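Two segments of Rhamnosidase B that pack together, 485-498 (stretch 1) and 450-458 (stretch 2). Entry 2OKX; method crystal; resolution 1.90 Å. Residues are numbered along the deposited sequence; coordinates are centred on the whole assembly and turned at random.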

# COMPACT_ATOMS: atom_id res chain seq x y z
N THR A 485 5.70 -12.63 1.36
CA THR A 485 6.74 -13.64 1.34
C THR A 485 7.40 -13.95 -0.00
O THR A 485 7.02 -13.44 -1.05
CB THR A 485 6.13 -14.98 1.77
OG1 THR A 485 5.20 -15.40 0.77
CG2 THR A 485 5.37 -14.84 3.09
N PHE A 486 8.39 -14.83 0.08
CA PHE A 486 9.08 -15.37 -1.08
C PHE A 486 9.79 -16.63 -0.62
O PHE A 486 10.09 -16.80 0.56
CB PHE A 486 10.06 -14.36 -1.73
CG PHE A 486 11.39 -14.20 -1.03
CD1 PHE A 486 11.77 -12.95 -0.55
CD2 PHE A 486 12.28 -15.26 -0.91
CE1 PHE A 486 13.03 -12.76 0.03
CE2 PHE A 486 13.54 -15.08 -0.34
CZ PHE A 486 13.91 -13.83 0.13
N ARG A 487 9.98 -17.56 -1.55
CA ARG A 487 10.69 -18.79 -1.24
C ARG A 487 11.82 -18.86 -2.25
O ARG A 487 11.62 -18.62 -3.44
CB ARG A 487 9.81 -20.03 -1.39
CG ARG A 487 10.63 -21.33 -1.46
CD ARG A 487 9.78 -22.55 -1.21
NE ARG A 487 9.32 -22.61 0.17
CZ ARG A 487 8.52 -23.56 0.65
NH1 ARG A 487 8.09 -24.54 -0.14
NH2 ARG A 487 8.15 -23.54 1.93
N TYR A 488 13.01 -19.16 -1.75
CA TYR A 488 14.19 -19.27 -2.58
C TYR A 488 14.78 -20.65 -2.33
O TYR A 488 15.02 -21.03 -1.18
CB TYR A 488 15.21 -18.20 -2.18
CG TYR A 488 16.51 -18.25 -2.94
CD1 TYR A 488 16.69 -17.51 -4.12
CD2 TYR A 488 17.58 -19.03 -2.49
CE1 TYR A 488 17.90 -17.55 -4.81
CE2 TYR A 488 18.79 -19.08 -3.18
CZ TYR A 488 18.94 -18.34 -4.34
OH TYR A 488 20.13 -18.39 -5.01
N ILE A 489 14.97 -21.41 -3.40
CA ILE A 489 15.53 -22.75 -3.29
C ILE A 489 16.97 -22.65 -3.79
O ILE A 489 17.22 -22.24 -4.93
CB ILE A 489 14.74 -23.76 -4.14
CG1 ILE A 489 13.25 -23.68 -3.76
CG2 ILE A 489 15.25 -25.17 -3.89
CD1 ILE A 489 12.33 -24.42 -4.70
N CYS A 490 17.90 -23.03 -2.93
CA CYS A 490 19.33 -22.94 -3.21
C CYS A 490 19.97 -23.85 -4.25
O CYS A 490 19.60 -25.01 -4.41
CB CYS A 490 20.11 -23.13 -1.91
SG CYS A 490 19.76 -21.87 -0.68
N ARG A 491 20.95 -23.28 -4.94
CA ARG A 491 21.74 -24.04 -5.90
C ARG A 491 22.90 -24.41 -4.98
O ARG A 491 22.92 -23.99 -3.83
CB ARG A 491 22.23 -23.15 -7.05
CG ARG A 491 23.22 -22.06 -6.65
CD ARG A 491 23.95 -21.53 -7.88
NE ARG A 491 23.01 -20.97 -8.85
CZ ARG A 491 22.54 -19.73 -8.80
NH1 ARG A 491 22.92 -18.91 -7.84
NH2 ARG A 491 21.66 -19.32 -9.71
N GLU A 492 23.85 -25.19 -5.47
CA GLU A 492 24.97 -25.60 -4.63
C GLU A 492 25.99 -24.48 -4.40
O GLU A 492 26.36 -23.77 -5.33
CB GLU A 492 25.67 -26.81 -5.25
CG GLU A 492 26.75 -27.43 -4.39
CD GLU A 492 26.21 -28.01 -3.11
OE1 GLU A 492 25.16 -28.68 -3.15
OE2 GLU A 492 26.84 -27.81 -2.05
N GLY A 493 26.43 -24.32 -3.15
CA GLY A 493 27.44 -23.32 -2.84
C GLY A 493 26.99 -21.95 -2.38
O GLY A 493 25.89 -21.78 -1.84
N ARG A 494 27.85 -20.96 -2.57
CA ARG A 494 27.56 -19.59 -2.17
C ARG A 494 26.74 -18.90 -3.25
O ARG A 494 26.99 -19.08 -4.45
CB ARG A 494 28.84 -18.79 -1.92
CG ARG A 494 28.55 -17.34 -1.53
CD ARG A 494 29.78 -16.45 -1.46
NE ARG A 494 30.68 -16.82 -0.38
CZ ARG A 494 31.27 -15.94 0.43
NH1 ARG A 494 31.05 -14.64 0.29
NH2 ARG A 494 32.11 -16.36 1.37
N GLN A 495 25.78 -18.08 -2.83
CA GLN A 495 24.93 -17.37 -3.76
C GLN A 495 24.32 -16.14 -3.11
O GLN A 495 24.30 -16.01 -1.89
CB GLN A 495 23.82 -18.31 -4.25
CG GLN A 495 22.95 -18.85 -3.14
CD GLN A 495 22.55 -20.29 -3.35
OE1 GLN A 495 23.21 -21.21 -2.87
NE2 GLN A 495 21.47 -20.50 -4.09
N SER A 496 23.82 -15.23 -3.94
CA SER A 496 23.21 -14.00 -3.46
C SER A 496 21.88 -13.80 -4.18
O SER A 496 21.71 -14.23 -5.32
CB SER A 496 24.11 -12.79 -3.75
OG SER A 496 25.36 -12.94 -3.10
N TYR A 497 20.94 -13.15 -3.50
CA TYR A 497 19.64 -12.90 -4.08
C TYR A 497 19.00 -11.64 -3.50
O TYR A 497 19.08 -11.40 -2.30
CB TYR A 497 18.70 -14.08 -3.83
CG TYR A 497 17.33 -13.88 -4.45
CD1 TYR A 497 17.15 -13.95 -5.83
CD2 TYR A 497 16.22 -13.56 -3.65
CE1 TYR A 497 15.91 -13.72 -6.40
CE2 TYR A 497 14.97 -13.32 -4.22
CZ TYR A 497 14.82 -13.40 -5.60
OH TYR A 497 13.59 -13.16 -6.17
N VAL A 498 18.39 -10.85 -4.36
CA VAL A 498 17.69 -9.64 -3.94
C VAL A 498 16.31 -9.68 -4.59
O VAL A 498 16.19 -9.61 -5.81
CB VAL A 498 18.43 -8.36 -4.40
CG1 VAL A 498 17.59 -7.13 -4.05
CG2 VAL A 498 19.79 -8.28 -3.73
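Stretch 2, residues 450-458: FIGFELEAP

Stretch 2 is an antiparallel β-strand that pairs edge to edge with the second strand of stretch 1 and packs against Phe-486 and Tyr-488 of the first. Residues 450-457 are extended throughout. They run at 158° to strand 493-498, with the axes 4.5 Å apart. Strand 485-489 lies farther off, 10.2 Å away at its closest, and runs roughly parallel, at 26°.

Three pairs of backbone hydrogen bonds set the register. Ala-457 N to Gly-493 O is 3.1 Å, and Gly-493 N to Ala-457 O is 3.2 Å. Leu-455 N to Gln-495 O is 2.9 Å, and Gln-495 N to Leu-455 O is 2.8 Å. Phe-453 N to Tyr-497 O and Tyr-497 N to Phe-453 O are both 3.0 Å. Between these pairs, Glu-456 faces Arg-494, with CA atoms 3.9 Å apart, and Glu-454 faces Ser-496.

Side chains alternate between the two faces of the sheet. Glu-454 and Arg-494 share one face, where Arg-494 NH1 forms a salt bridge with Glu-454 OE1 at 2.7 Å. The opposite face carries Phe-453 and Leu-455. Phe-453 turns its edge to the face of Tyr-488, with CZ 3.6 Å from Tyr-488 CD2. Ile-451 CG2 meets Phe-486 CE1 at 3.8 Å. Leu-455 CD1 rests 3.9 Å from Cys-490 SG.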

# COMPACT_ATOMS: atom_id res chain seq x y z
N PHE A 450 13.57 -3.92 -0.73
CA PHE A 450 13.93 -5.21 -1.30
C PHE A 450 14.83 -6.05 -0.41
O PHE A 450 15.98 -5.69 -0.13
CB PHE A 450 14.57 -4.96 -2.66
CG PHE A 450 13.81 -3.98 -3.51
CD1 PHE A 450 12.59 -4.34 -4.08
CD2 PHE A 450 14.26 -2.67 -3.66
CE1 PHE A 450 11.83 -3.41 -4.80
CE2 PHE A 450 13.51 -1.74 -4.38
CZ PHE A 450 12.29 -2.11 -4.95
N ILE A 451 14.30 -7.19 0.02
CA ILE A 451 15.04 -8.11 0.88
C ILE A 451 16.17 -8.75 0.09
O ILE A 451 15.99 -9.17 -1.06
CB ILE A 451 14.11 -9.22 1.40
CG1 ILE A 451 13.03 -8.61 2.30
CG2 ILE A 451 14.92 -10.28 2.15
CD1 ILE A 451 11.91 -9.56 2.65
N GLY A 452 17.34 -8.82 0.72
CA GLY A 452 18.49 -9.41 0.07
C GLY A 452 19.30 -10.25 1.04
O GLY A 452 19.21 -10.08 2.26
N PHE A 453 20.09 -11.17 0.50
CA PHE A 453 20.92 -12.01 1.33
C PHE A 453 22.03 -12.66 0.51
O PHE A 453 22.01 -12.63 -0.72
CB PHE A 453 20.09 -13.11 2.01
CG PHE A 453 19.48 -14.10 1.05
CD1 PHE A 453 18.18 -13.94 0.60
CD2 PHE A 453 20.22 -15.19 0.59
CE1 PHE A 453 17.61 -14.85 -0.29
CE2 PHE A 453 19.66 -16.11 -0.31
CZ PHE A 453 18.35 -15.94 -0.74
N GLU A 454 23.00 -13.22 1.22
CA GLU A 454 24.11 -13.93 0.61
C GLU A 454 24.38 -15.07 1.57
O GLU A 454 24.43 -14.88 2.78
CB GLU A 454 25.35 -13.04 0.49
CG GLU A 454 26.56 -13.79 -0.06
CD GLU A 454 27.74 -12.88 -0.35
OE1 GLU A 454 28.83 -13.40 -0.62
OE2 GLU A 454 27.56 -11.64 -0.33
N LEU A 455 24.54 -16.27 1.02
CA LEU A 455 24.77 -17.43 1.87
C LEU A 455 25.39 -18.60 1.11
O LEU A 455 25.50 -18.57 -0.12
CB LEU A 455 23.43 -17.88 2.47
CG LEU A 455 22.30 -18.22 1.49
CD1 LEU A 455 22.56 -19.56 0.81
CD2 LEU A 455 20.96 -18.27 2.23
N GLU A 456 25.80 -19.61 1.86
CA GLU A 456 26.37 -20.83 1.31
C GLU A 456 25.46 -21.93 1.84
O GLU A 456 25.16 -21.95 3.03
CB GLU A 456 27.79 -21.08 1.82
CG GLU A 456 28.80 -20.03 1.46
CD GLU A 456 30.18 -20.37 1.97
OE1 GLU A 456 30.87 -19.46 2.48
OE2 GLU A 456 30.58 -21.55 1.87
N ALA A 457 25.02 -22.83 0.98
CA ALA A 457 24.16 -23.91 1.43
C ALA A 457 24.13 -25.06 0.44
O ALA A 457 24.50 -24.90 -0.72
CB ALA A 457 22.74 -23.39 1.64
N PRO A 458 23.70 -26.24 0.89
CA PRO A 458 23.63 -27.41 0.02
C PRO A 458 22.54 -27.15 -1.02
O PRO A 458 21.62 -26.36 -0.77
CB PRO A 458 23.23 -28.54 0.97
CG PRO A 458 23.77 -28.08 2.30
CD PRO A 458 23.45 -26.61 2.30